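Local coordinates for protein cellulose 1,4-beta-cellobiosidase (Clostridium thermocellum, PDB 3ZQX) that is a calcium-carrying family 3b carbohydrate-binding module of a cellulosomal cellobiohydrolase, related to cellulose-binding modules but apparently deficient in adhesion to cellulose in its natural form, at residues A[8-13]-A[18-23]; A[25-28]-A[32-35]; A[52-57]-A[79-84]; A[99-102]-A[108-111]; A[116-121]-A[125-130]. The protein carries 1 engineered substitution. All blocks are in the same frame, centred on the assembly; numbering follows the deposited sequence. Where two conformers were deposited one is given.

Contact 1: A[8-13]-A[18-23]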
# COMPACT_ATOMS: atom_id res chain seq x y z
N LEU A 8 4.05 -5.18 -6.65
CA LEU A 8 5.33 -5.82 -6.89
C LEU A 8 6.31 -5.34 -5.83
O LEU A 8 6.16 -4.25 -5.26
CB LEU A 8 5.85 -5.56 -8.31
CG LEU A 8 6.22 -4.13 -8.71
CD1 LEU A 8 7.62 -3.77 -8.24
CD2 LEU A 8 6.11 -3.96 -10.22
N CYS A 9 7.31 -6.17 -5.57
CA CYS A 9 8.33 -5.92 -4.57
C CYS A 9 9.63 -5.53 -5.25
O CYS A 9 10.07 -6.19 -6.19
CB CYS A 9 8.56 -7.18 -3.75
SG CYS A 9 9.78 -7.02 -2.45
N GLU A 10 10.24 -4.44 -4.79
CA GLU A 10 11.56 -4.03 -5.27
C GLU A 10 12.66 -4.43 -4.30
O GLU A 10 13.61 -5.10 -4.69
CB GLU A 10 11.61 -2.56 -5.68
CG GLU A 10 10.82 -2.32 -6.96
CD GLU A 10 11.02 -0.95 -7.57
OE1 GLU A 10 11.24 0.02 -6.82
OE2 GLU A 10 10.97 -0.85 -8.81
N ASN A 11 12.56 -4.01 -3.04
CA ASN A 11 13.59 -4.41 -2.08
C ASN A 11 13.20 -5.73 -1.43
O ASN A 11 12.27 -5.81 -0.62
CB ASN A 11 13.75 -3.35 -0.99
CG ASN A 11 14.63 -2.20 -1.42
OD1 ASN A 11 15.11 -2.15 -2.56
ND2 ASN A 11 14.84 -1.25 -0.52
N THR A 12 13.95 -6.77 -1.79
CA THR A 12 13.67 -8.13 -1.37
C THR A 12 14.46 -8.61 -0.17
O THR A 12 14.22 -9.71 0.33
CB THR A 12 13.94 -9.10 -2.53
OG1 THR A 12 15.30 -8.98 -2.93
CG2 THR A 12 13.05 -8.78 -3.72
N GLN A 13 15.39 -7.80 0.31
CA GLN A 13 16.25 -8.20 1.42
C GLN A 13 15.46 -8.21 2.72
O GLN A 13 14.71 -7.27 3.00
CB GLN A 13 17.42 -7.23 1.56
CG GLN A 13 18.44 -7.31 0.44
CD GLN A 13 19.38 -8.49 0.59
OE1 GLN A 13 20.37 -8.41 1.32
NE2 GLN A 13 19.08 -9.58 -0.10
N GLU A 18 14.79 0.27 3.90
CA GLU A 18 13.65 0.70 3.11
C GLU A 18 12.80 -0.47 2.63
O GLU A 18 13.24 -1.26 1.80
CB GLU A 18 14.13 1.50 1.90
CG GLU A 18 14.80 2.81 2.27
CD GLU A 18 15.19 3.65 1.06
OE1 GLU A 18 15.43 3.07 -0.01
OE2 GLU A 18 15.23 4.88 1.20
N ILE A 19 11.57 -0.57 3.13
CA ILE A 19 10.57 -1.37 2.44
C ILE A 19 10.31 -0.64 1.13
O ILE A 19 10.20 0.58 1.14
CB ILE A 19 9.27 -1.48 3.26
CG1 ILE A 19 9.53 -2.18 4.60
CG2 ILE A 19 8.18 -2.17 2.46
CD1 ILE A 19 8.34 -2.14 5.55
N LYS A 20 10.32 -1.35 0.00
CA LYS A 20 10.14 -0.68 -1.28
C LYS A 20 9.43 -1.57 -2.27
O LYS A 20 9.87 -2.70 -2.52
CB LYS A 20 11.51 -0.26 -1.84
CG LYS A 20 11.44 0.52 -3.14
CD LYS A 20 12.81 0.95 -3.63
CE LYS A 20 12.72 1.72 -4.93
NZ LYS A 20 14.05 2.15 -5.42
N GLY A 21 8.42 -1.03 -2.93
CA GLY A 21 7.68 -1.76 -3.94
C GLY A 21 6.80 -0.80 -4.70
O GLY A 21 7.05 0.41 -4.70
N LYS A 22 5.81 -1.34 -5.40
CA LYS A 22 4.83 -0.52 -6.08
C LYS A 22 3.45 -1.10 -5.90
O LYS A 22 3.29 -2.32 -5.79
CB LYS A 22 5.13 -0.42 -7.59
CG LYS A 22 6.54 0.01 -7.94
CD LYS A 22 6.71 0.21 -9.44
CE LYS A 22 8.14 0.61 -9.78
NZ LYS A 22 8.27 0.97 -11.22
N PHE A 23 2.46 -0.22 -5.91
CA PHE A 23 1.06 -0.60 -5.97
C PHE A 23 0.45 -0.11 -7.28
O PHE A 23 0.99 0.78 -7.94
CB PHE A 23 0.23 0.05 -4.85
CG PHE A 23 0.78 -0.15 -3.46
CD1 PHE A 23 0.96 -1.42 -2.94
CD2 PHE A 23 1.07 0.94 -2.66
CE1 PHE A 23 1.46 -1.59 -1.65
CE2 PHE A 23 1.56 0.78 -1.38
CZ PHE A 23 1.75 -0.49 -0.87
O HOH W 1 9.26 1.68 -5.89
O HOH W 2 10.00 -4.28 0.22
O HOH W 3 16.91 0.92 -0.44
O HOH W 4 16.16 -0.01 -4.21
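Lys20 runs its extended side chain across Glu10 and Asn11, at the end of the antiparallel hairpin formed by strands 3-9 and 15-27. Its first torsion turns the chain away from its own amide nitrogen (chi1 -177°) and lays it over the other strand. CB rests against the amide carbon of Asn11, with Lys20 CB and Asn11 CG 3.7 Å apart. CG passes Glu10 CB, and CD skirts Asn11 OD1. CE then comes up to the Glu10 carboxylate. At the tip Lys20 NZ makes a long salt bridge, 3.8 Å from Glu10 OE1, in the Glu10 conformer described, one of two modelled. A water also joins NZ to Asn11 OD1, and another ties Glu10 OE1 to Gly21 O.

Beneath this chain the backbone departs from plain pairing. Leu8 and Lys22 form a regular hydrogen-bonded pair, Lys22 N lying 2.9 Å from Leu8 O. Further on, Glu10 N and Asn11 N both donate to Lys20 O, at 2.9 and 3.0 Å, from the same face of its carbonyl plane: the pattern of a classic beta bulge. Asn11 ND2 adds a nearly straight bond to Glu18 O (2.8 Å, 162°), the acceptor lying in the plane of the amide. Beside Leu8, CG of Lys22 lies 3.9 Å from Leu8 CD1, while its NZ turns to Glu96 in a salt bridge.

Neutral amide and backbone bonds thus fix the hairpin's end, whereas the Glu10–Lys20 charge pair, which is long, probably contributes less.

Contact 2: A[25-28]-A[32-35]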
# COMPACT_ATOMS: atom_id res chain seq x y z
N ILE A 25 -3.77 0.58 -8.30
CA ILE A 25 -5.17 0.38 -7.97
C ILE A 25 -5.97 0.39 -9.26
O ILE A 25 -5.93 1.36 -10.02
CB ILE A 25 -5.70 1.46 -7.00
CG1 ILE A 25 -4.95 1.38 -5.67
CG2 ILE A 25 -7.20 1.28 -6.79
CD1 ILE A 25 -5.23 2.53 -4.74
N VAL A 26 -6.67 -0.71 -9.52
CA VAL A 26 -7.39 -0.89 -10.78
C VAL A 26 -8.88 -0.94 -10.49
O VAL A 26 -9.31 -1.70 -9.63
CB VAL A 26 -6.96 -2.20 -11.47
CG1 VAL A 26 -7.68 -2.36 -12.79
CG2 VAL A 26 -5.44 -2.23 -11.68
N ASN A 27 -9.67 -0.13 -11.20
CA ASN A 27 -11.10 -0.14 -10.98
C ASN A 27 -11.70 -1.07 -12.03
O ASN A 27 -11.90 -0.68 -13.18
CB ASN A 27 -11.63 1.28 -11.17
CG ASN A 27 -13.08 1.41 -10.80
OD1 ASN A 27 -13.77 0.40 -10.62
ND2 ASN A 27 -13.55 2.64 -10.67
N THR A 28 -12.08 -2.26 -11.58
CA THR A 28 -12.56 -3.30 -12.49
C THR A 28 -14.08 -3.31 -12.56
O THR A 28 -14.65 -4.09 -13.32
CB THR A 28 -12.10 -4.72 -12.08
OG1 THR A 28 -12.76 -5.11 -10.86
CG2 THR A 28 -10.60 -4.78 -11.90
N ASP A 32 -17.51 4.77 -11.43
CA ASP A 32 -16.41 5.70 -11.21
C ASP A 32 -16.35 6.02 -9.72
O ASP A 32 -17.38 6.04 -9.03
CB ASP A 32 -16.65 7.03 -11.91
CG ASP A 32 -16.68 6.94 -13.43
OD1 ASP A 32 -16.44 5.87 -14.03
OD2 ASP A 32 -16.94 7.99 -14.04
N TYR A 33 -15.15 6.32 -9.23
CA TYR A 33 -14.98 6.76 -7.85
C TYR A 33 -14.11 7.99 -7.76
O TYR A 33 -13.39 8.33 -8.71
CB TYR A 33 -14.30 5.67 -7.02
CG TYR A 33 -15.07 4.39 -6.89
CD1 TYR A 33 -16.36 4.38 -6.37
CD2 TYR A 33 -14.50 3.18 -7.26
CE1 TYR A 33 -17.06 3.21 -6.23
CE2 TYR A 33 -15.19 2.00 -7.12
CZ TYR A 33 -16.47 2.02 -6.60
OH TYR A 33 -17.19 0.86 -6.44
N SER A 34 -14.15 8.64 -6.60
CA SER A 34 -13.03 9.46 -6.18
C SER A 34 -12.13 8.63 -5.26
O SER A 34 -12.61 7.95 -4.35
CB SER A 34 -13.49 10.68 -5.41
OG SER A 34 -12.35 11.36 -4.91
N LEU A 35 -10.83 8.70 -5.50
CA LEU A 35 -9.87 8.07 -4.62
C LEU A 35 -9.96 8.60 -3.19
O LEU A 35 -9.49 7.94 -2.26
CB LEU A 35 -8.45 8.21 -5.16
CG LEU A 35 -8.15 7.26 -6.32
CD1 LEU A 35 -6.99 7.78 -7.15
CD2 LEU A 35 -7.84 5.87 -5.79
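Asn27 and Tyr33 meet as amide against ring, their planes only 10° apart. The amide nitrogen makes the closest approach, Asn27 ND2 lying 3.6 Å from Tyr33 CD2 and reaching the ring obliquely. Asn27 projects from strand 15-27 toward the tyrosine, and the two side chains cross at about a right angle.

No hydrogen bond joins 25-28 to 32-35; the polar ends are held by residues around them. Asn27 ND2 donates to Arg31 O and Leu88 O, and OD1 accepts from Gly29 N, two residues on, as in an Asx turn. The amide is therefore gripped at both ends, which fixes its rotation and keeps it nearly parallel to the ring. Tyr33 OH bonds to Asp2, Arg31 and Lys134.

The apolar part is small: Ile25 CD1 and Leu35 CD2 approach to 4.4 Å. Both side chains also touch Phe83 and Leu88, so this loose pair belongs to a larger hydrophobic cluster.

The backbones stay apart, Asn27 CA and Asp32 CA being 7.9 Å from each other. Strand 15-27 pairs with strand 3-9, while strand 33-34 pairs with 87-88. The short connection at 29-31 is consequently no tight hairpin but a loop between separately paired strands, an arrangement that fits the end of the beta sandwich characteristic of family 3 carbohydrate-binding modules.

Contact 3: A[52-57]-A[79-84]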
# COMPACT_ATOMS: atom_id res chain seq x y z
N LEU A 52 8.17 6.58 11.57
CA LEU A 52 8.04 5.95 10.27
C LEU A 52 7.66 7.00 9.24
O LEU A 52 6.84 7.89 9.51
CB LEU A 52 6.95 4.89 10.32
CG LEU A 52 7.38 3.60 11.00
CD1 LEU A 52 6.15 2.82 11.46
CD2 LEU A 52 8.23 2.76 10.06
N GLN A 53 8.25 6.88 8.05
CA GLN A 53 8.01 7.82 6.96
C GLN A 53 7.69 7.07 5.68
O GLN A 53 8.30 6.04 5.37
CB GLN A 53 9.27 8.66 6.74
CG GLN A 53 9.70 9.39 7.98
CD GLN A 53 11.00 10.15 7.79
OE1 GLN A 53 11.79 9.84 6.90
NE2 GLN A 53 11.22 11.15 8.63
N PHE A 54 6.72 7.60 4.95
CA PHE A 54 6.37 7.14 3.61
C PHE A 54 6.92 8.11 2.58
O PHE A 54 6.81 9.33 2.76
CB PHE A 54 4.85 7.09 3.48
CG PHE A 54 4.36 6.88 2.07
CD1 PHE A 54 4.17 5.61 1.58
CD2 PHE A 54 4.07 7.95 1.24
CE1 PHE A 54 3.72 5.39 0.29
CE2 PHE A 54 3.62 7.75 -0.05
CZ PHE A 54 3.44 6.47 -0.52
N ILE A 55 7.48 7.58 1.50
CA ILE A 55 7.90 8.42 0.39
C ILE A 55 7.52 7.76 -0.93
O ILE A 55 7.75 6.56 -1.13
CB ILE A 55 9.42 8.69 0.39
CG1 ILE A 55 9.91 9.17 1.76
CG2 ILE A 55 9.77 9.70 -0.69
CD1 ILE A 55 10.28 8.06 2.72
N CYS A 56 6.91 8.55 -1.81
CA CYS A 56 6.57 8.11 -3.16
C CYS A 56 7.36 8.93 -4.17
O CYS A 56 7.12 10.13 -4.32
CB CYS A 56 5.08 8.29 -3.44
SG CYS A 56 4.64 7.99 -5.16
N TYR A 57 8.30 8.28 -4.86
CA TYR A 57 9.13 8.98 -5.83
C TYR A 57 8.42 9.22 -7.15
O TYR A 57 8.83 10.11 -7.89
CB TYR A 57 10.47 8.25 -6.05
CG TYR A 57 11.34 8.29 -4.82
CD1 TYR A 57 11.85 9.50 -4.37
CD2 TYR A 57 11.63 7.15 -4.09
CE1 TYR A 57 12.63 9.57 -3.24
CE2 TYR A 57 12.41 7.21 -2.95
CZ TYR A 57 12.90 8.42 -2.53
OH TYR A 57 13.67 8.49 -1.39
N LEU A 79 1.07 0.53 6.99
CA LEU A 79 1.01 1.77 6.23
C LEU A 79 -0.40 1.89 5.65
O LEU A 79 -0.92 0.95 5.06
CB LEU A 79 1.97 1.70 5.04
CG LEU A 79 1.78 2.77 3.95
CD1 LEU A 79 2.19 4.15 4.45
CD2 LEU A 79 2.52 2.39 2.68
N GLN A 80 -0.99 3.07 5.80
CA GLN A 80 -2.26 3.40 5.17
C GLN A 80 -2.03 4.50 4.14
O GLN A 80 -1.35 5.49 4.39
CB GLN A 80 -3.26 3.90 6.23
CG GLN A 80 -4.55 4.44 5.64
CD GLN A 80 -5.64 4.49 6.69
OE1 GLN A 80 -6.00 3.47 7.25
NE2 GLN A 80 -6.15 5.69 6.97
N LEU A 81 -2.60 4.30 2.96
CA LEU A 81 -2.68 5.38 1.98
C LEU A 81 -4.11 5.79 1.78
O LEU A 81 -4.99 4.96 1.49
CB LEU A 81 -2.10 4.98 0.63
CG LEU A 81 -0.61 4.72 0.61
CD1 LEU A 81 -0.17 4.37 -0.79
CD2 LEU A 81 0.15 5.94 1.14
N GLU A 82 -4.33 7.08 1.96
CA GLU A 82 -5.54 7.75 1.55
C GLU A 82 -5.15 8.72 0.43
O GLU A 82 -3.98 8.82 0.07
CB GLU A 82 -6.20 8.44 2.73
CG GLU A 82 -6.84 7.44 3.68
CD GLU A 82 -7.27 8.04 4.98
OE1 GLU A 82 -6.39 8.44 5.77
OE2 GLU A 82 -8.50 8.12 5.23
N PHE A 83 -6.14 9.41 -0.12
CA PHE A 83 -5.95 10.19 -1.33
C PHE A 83 -6.77 11.46 -1.27
O PHE A 83 -7.81 11.52 -0.64
CB PHE A 83 -6.40 9.39 -2.56
CG PHE A 83 -5.72 8.05 -2.67
CD1 PHE A 83 -6.24 6.94 -2.02
CD2 PHE A 83 -4.57 7.90 -3.42
CE1 PHE A 83 -5.59 5.71 -2.09
CE2 PHE A 83 -3.92 6.67 -3.50
CZ PHE A 83 -4.44 5.58 -2.84
N LYS A 84 -6.28 12.47 -1.97
CA LYS A 84 -7.08 13.65 -2.27
C LYS A 84 -8.12 13.29 -3.33
O LYS A 84 -8.19 12.13 -3.76
CB LYS A 84 -6.18 14.79 -2.73
CG LYS A 84 -5.24 15.27 -1.62
CD LYS A 84 -4.45 16.48 -2.03
CE LYS A 84 -3.48 16.89 -0.93
NZ LYS A 84 -2.55 17.96 -1.40
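The Phe54 ring carries Leu81 CD2 over one face, in the Leu81 conformer described, one of two modelled. That methyl lies 3.8 Å from the ring centroid and 18° off the normal, a CH-pi contact displaced toward the CE1–CZ rim, so that Leu81 CD2 is 3.7 Å from Phe54 CE1. Leu79 approaches the same ring obliquely: both its methyls gather at the CD1 corner, with Leu79 CD1 3.8 Å from Phe54 CD1, and its CD2 reaches on toward CE1.

Phe54 points from strand 52-55 toward strand 78-83, its ring carried on the side of CA remote from its own NH (chi1 169°). Leu79 and Leu81 sit two residues apart on their strand and so project to the same side of it, both crossing the phenylalanine at about a right angle. Gln80, between them, faces the other way.

The two strands do not pair, Phe54 CA and Leu79 CA being 8.0 Å apart. Strand 52-55 is bonded to 97-103 in one sheet, and strand 78-83 lies between 66-71 and 38-43 in the other. Phe99 and Pro68 also press on Phe54.

With no polar bond crossing, the hold between the two sheets here comes from dispersion and hydrophobic burial, its one oriented element being a methyl set over an aromatic face.

Contact 4: A[99-102]-A[108-111]. With CA (calcium ion), chain B.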
# COMPACT_ATOMS: atom_id res chain seq x y z
N PHE A 99 6.33 3.08 -3.59
CA PHE A 99 6.36 3.32 -2.16
C PHE A 99 7.66 2.90 -1.53
O PHE A 99 8.23 1.85 -1.88
CB PHE A 99 5.15 2.69 -1.43
CG PHE A 99 5.19 1.18 -1.30
CD1 PHE A 99 4.78 0.36 -2.34
CD2 PHE A 99 5.56 0.60 -0.09
CE1 PHE A 99 4.79 -1.02 -2.20
CE2 PHE A 99 5.56 -0.78 0.06
CZ PHE A 99 5.17 -1.58 -0.99
N VAL A 100 8.10 3.73 -0.59
CA VAL A 100 9.18 3.42 0.33
C VAL A 100 8.67 3.71 1.74
O VAL A 100 8.00 4.73 1.97
CB VAL A 100 10.41 4.31 0.05
CG1 VAL A 100 11.36 4.33 1.24
CG2 VAL A 100 11.12 3.84 -1.21
N ILE A 101 8.97 2.79 2.66
CA ILE A 101 8.72 3.03 4.08
C ILE A 101 10.06 2.95 4.79
O ILE A 101 10.78 1.94 4.68
CB ILE A 101 7.78 1.98 4.70
CG1 ILE A 101 6.44 1.93 3.96
CG2 ILE A 101 7.57 2.25 6.19
CD1 ILE A 101 5.65 0.67 4.21
N ARG A 102 10.42 4.01 5.49
CA ARG A 102 11.69 4.06 6.19
C ARG A 102 11.52 4.72 7.54
O ARG A 102 10.46 5.24 7.84
CB ARG A 102 12.75 4.79 5.35
CG ARG A 102 12.47 6.23 5.09
CD ARG A 102 13.57 6.68 4.15
NE ARG A 102 13.44 8.05 3.68
CZ ARG A 102 13.67 8.44 2.43
NH1 ARG A 102 14.02 7.56 1.49
NH2 ARG A 102 13.53 9.71 2.11
N PHE A 108 16.94 -0.30 10.65
CA PHE A 108 16.63 -1.42 9.77
C PHE A 108 15.31 -2.10 10.09
O PHE A 108 15.03 -2.43 11.25
CB PHE A 108 17.74 -2.48 9.86
CG PHE A 108 19.01 -2.09 9.18
CD1 PHE A 108 19.93 -1.27 9.81
CD2 PHE A 108 19.31 -2.56 7.91
CE1 PHE A 108 21.11 -0.91 9.18
CE2 PHE A 108 20.49 -2.21 7.28
CZ PHE A 108 21.39 -1.39 7.92
N HIS A 109 14.51 -2.32 9.06
CA HIS A 109 13.37 -3.22 9.13
C HIS A 109 13.81 -4.67 9.11
O HIS A 109 14.86 -5.01 8.56
CB HIS A 109 12.49 -3.10 7.89
CG HIS A 109 11.88 -1.76 7.67
ND1 HIS A 109 10.75 -1.34 8.33
CD2 HIS A 109 12.19 -0.78 6.79
CE1 HIS A 109 10.40 -0.15 7.88
NE2 HIS A 109 11.26 0.21 6.94
N ASP A 110 12.96 -5.54 9.66
CA ASP A 110 12.97 -6.96 9.34
C ASP A 110 11.70 -7.20 8.53
O ASP A 110 10.60 -7.10 9.05
CB ASP A 110 12.93 -7.78 10.63
CG ASP A 110 12.87 -9.27 10.40
OD1 ASP A 110 12.76 -9.72 9.24
OD2 ASP A 110 12.94 -10.01 11.40
N GLN A 111 11.84 -7.49 7.24
CA GLN A 111 10.67 -7.70 6.41
C GLN A 111 10.09 -9.10 6.52
O GLN A 111 8.97 -9.33 6.08
CB GLN A 111 10.98 -7.42 4.94
CG GLN A 111 11.47 -6.03 4.65
CD GLN A 111 11.31 -5.67 3.19
OE1 GLN A 111 10.26 -5.17 2.78
NE2 GLN A 111 12.33 -5.93 2.39
CA CA B . 8.84 -6.16 10.40
O HOH W 5 9.34 -4.37 8.70
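His109 hydrogen-bonds to Ile101 O from well above the carbonyl plane. NE2 donates over 2.9 Å to that oxygen, 52° out of the plane and off any lone pair, with a C=O...N angle of only 121°. The bond is also bent at the hydrogen (145°). This awkward approach fits an oxygen that belongs to a backbone already paired in the sheet, since Ile101 bonds to Ile19 on the neighbouring strand; the imidazole comes in as an extra donor.

The ring meets the strand edge-on. Ile101 O and Arg102 CA both lie at its NE2 end, Arg102 CA 3.9 Å from NE2, while Ile101 CG2 rests 4.1 Å from His109 CE1. His109 and Ile101 cross at about a right angle. The histidine CG lies beside its backbone N, which sends the ring toward strand 97-103. Arg102 turns elsewhere, to Glu18 in a salt bridge and to the hydroxyl of Tyr57.

Beyond the ring, at its other nitrogen, lies the calcium site. A water in the calcium shell, 2.5 Å from the metal, accepts a weak hydrogen bond from His109 ND1. The next residue, Asp110, gives the calcium its backbone O at 2.4 Å; Thr45, Glu47, Asn113 and Asp114 complete the protein ligands.

One imidazole thus spans a buried strand carbonyl and a calcium-bound water: a short but bent bond to the sheet at one nitrogen, and only a weak, second-shell one to the metal at the other.

Contact 5: A[116-121]-A[125-130]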
# COMPACT_ATOMS: atom_id res chain seq x y z
N SER A 116 2.39 -8.26 4.45
CA SER A 116 2.21 -7.90 3.04
C SER A 116 3.46 -8.05 2.18
O SER A 116 3.40 -7.83 0.98
CB SER A 116 1.67 -6.48 2.90
OG SER A 116 0.40 -6.33 3.53
N PHE A 117 4.59 -8.42 2.77
CA PHE A 117 5.84 -8.57 2.02
C PHE A 117 5.86 -9.87 1.21
O PHE A 117 5.63 -10.93 1.77
CB PHE A 117 6.99 -8.59 3.03
CG PHE A 117 8.36 -8.89 2.47
CD1 PHE A 117 8.96 -8.05 1.54
CD2 PHE A 117 9.09 -9.96 2.96
CE1 PHE A 117 10.23 -8.30 1.07
CE2 PHE A 117 10.36 -10.22 2.50
CZ PHE A 117 10.94 -9.39 1.56
N ASP A 118 6.07 -9.79 -0.10
CA ASP A 118 6.28 -10.98 -0.92
C ASP A 118 7.39 -10.76 -1.94
O ASP A 118 7.12 -10.21 -3.01
CB ASP A 118 5.01 -11.48 -1.58
CG ASP A 118 5.19 -12.85 -2.20
OD1 ASP A 118 6.36 -13.26 -2.43
OD2 ASP A 118 4.17 -13.53 -2.46
N PRO A 119 8.62 -11.10 -1.58
CA PRO A 119 9.76 -10.82 -2.46
C PRO A 119 9.75 -11.63 -3.76
O PRO A 119 10.57 -11.36 -4.64
CB PRO A 119 10.97 -11.17 -1.60
CG PRO A 119 10.46 -12.22 -0.67
CD PRO A 119 9.03 -11.84 -0.37
N THR A 120 8.89 -12.64 -3.85
CA THR A 120 8.81 -13.41 -5.08
C THR A 120 8.01 -12.72 -6.18
O THR A 120 8.04 -13.17 -7.33
CB THR A 120 8.20 -14.82 -4.86
OG1 THR A 120 6.80 -14.73 -4.62
CG2 THR A 120 8.90 -15.55 -3.72
N ILE A 121 7.33 -11.61 -5.85
CA ILE A 121 6.51 -10.95 -6.87
C ILE A 121 7.30 -9.76 -7.38
O ILE A 121 7.42 -8.73 -6.72
CB ILE A 121 5.18 -10.46 -6.25
CG1 ILE A 121 4.42 -11.65 -5.67
CG2 ILE A 121 4.35 -9.75 -7.30
CD1 ILE A 121 3.14 -11.29 -4.98
N GLN A 125 1.13 -8.10 -10.00
CA GLN A 125 0.07 -9.08 -10.00
C GLN A 125 -1.00 -8.69 -8.99
O GLN A 125 -0.72 -8.03 -7.99
CB GLN A 125 0.59 -10.49 -9.77
CG GLN A 125 1.00 -10.80 -8.36
CD GLN A 125 1.55 -12.21 -8.23
OE1 GLN A 125 2.44 -12.61 -8.99
NE2 GLN A 125 1.02 -12.98 -7.29
N ASP A 126 -2.24 -9.06 -9.29
CA ASP A 126 -3.32 -8.88 -8.34
C ASP A 126 -2.88 -9.51 -7.03
O ASP A 126 -2.38 -10.64 -7.01
CB ASP A 126 -4.59 -9.58 -8.83
CG ASP A 126 -5.18 -8.96 -10.08
OD1 ASP A 126 -4.67 -7.93 -10.56
OD2 ASP A 126 -6.18 -9.51 -10.58
N TYR A 127 -3.03 -8.77 -5.94
CA TYR A 127 -2.41 -9.19 -4.70
C TYR A 127 -3.36 -9.01 -3.53
O TYR A 127 -3.70 -7.88 -3.17
CB TYR A 127 -1.15 -8.36 -4.49
CG TYR A 127 -0.25 -8.79 -3.35
CD1 TYR A 127 0.24 -10.08 -3.28
CD2 TYR A 127 0.14 -7.89 -2.37
CE1 TYR A 127 1.09 -10.46 -2.26
CE2 TYR A 127 1.00 -8.26 -1.35
CZ TYR A 127 1.47 -9.55 -1.30
OH TYR A 127 2.32 -9.95 -0.30
N GLY A 128 -3.71 -10.11 -2.88
CA GLY A 128 -4.71 -10.09 -1.84
C GLY A 128 -4.21 -9.72 -0.46
O GLY A 128 -5.02 -9.61 0.47
N LYS A 129 -2.90 -9.52 -0.29
CA LYS A 129 -2.38 -9.18 1.03
C LYS A 129 -2.23 -7.68 1.27
O LYS A 129 -1.75 -7.27 2.32
CB LYS A 129 -1.09 -9.94 1.34
CG LYS A 129 -1.31 -11.44 1.46
CD LYS A 129 -0.01 -12.17 1.75
CE LYS A 129 -0.24 -13.67 1.86
NZ LYS A 129 1.04 -14.40 2.06
N VAL A 130 -2.64 -6.88 0.29
CA VAL A 130 -2.80 -5.44 0.46
C VAL A 130 -4.29 -5.19 0.30
O VAL A 130 -4.88 -5.61 -0.69
CB VAL A 130 -1.97 -4.66 -0.58
CG1 VAL A 130 -2.29 -3.16 -0.56
CG2 VAL A 130 -0.49 -4.89 -0.33
O HOH W 6 3.12 -12.16 2.13
O HOH W 7 2.04 -13.73 -0.80
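Ser116-Ile121 and Gln125-Val130 each contain a type I beta turn, at Asp118-Ile121 and Tyr127-Val130, and the two meet mostly through side chains. Tyr127 reaches across to the other segment. Its hydroxyl donates to Ser116 O at 2.7 Å, approaching from above the carbonyl plane (67° out of it), while that oxygen in turn lies in the plane of the tyrosine ring, at its edge. Lys129 N sits over one ring face, and Tyr7 stacks with the same ring.

In the reverse direction, Ser116 OG donates to Lys129 O over a short 2.6 Å. The same OG accepts from Tyr43 N, so the hydroxyl is engaged both ways and ties the loop to strand 38-43 as well.

Ile121 carries the apolar side. Its CD1 nears Tyr127 CE1 at 3.5 Å, obliquely to the ring. Gln125 lies across the isoleucine at about a right angle, with Gln125 NE2 3.6 Å from Ile121 CD1; the extended glutamine thus covers the branch from outside.

The first torsion of Asp118 (chi1 -169°) turns its carboxylate back over its own turn. OD1 accepts from Thr120 N at 3.0 Å, an Asx turn, and from Thr120 OG1 at 2.7 Å, both from the same face. OD2 reaches Lys129 only through a water, the charged atoms Asp118 OD2 and Lys129 NZ being 5.6 Å apart.

Two neutral hydroxyl-to-carbonyl bonds therefore join the segments directly, while the opposite charges of Asp118 and Lys129, joined through water, probably add little.

Contact 3 is the all-apolar one, lying nearest the chain's centre and joining the two sheets of the sandwich; contact 2, at the far end, is also buried but mixes a small apolar pair with a held amide. Contacts 1 and 5 are partly open, and waters and lysines take part in both. Strand 15-27 serves contacts 1 and 2, whose centres are 23 Å apart; 97-103 in contact 4 pairs with it and with 52-55 of contact 3. Contact 4 lies close to contact 1 and alone includes a calcium ligand. Contact 5 touches contact 1 through a backbone bond between Cys9 and Ile121.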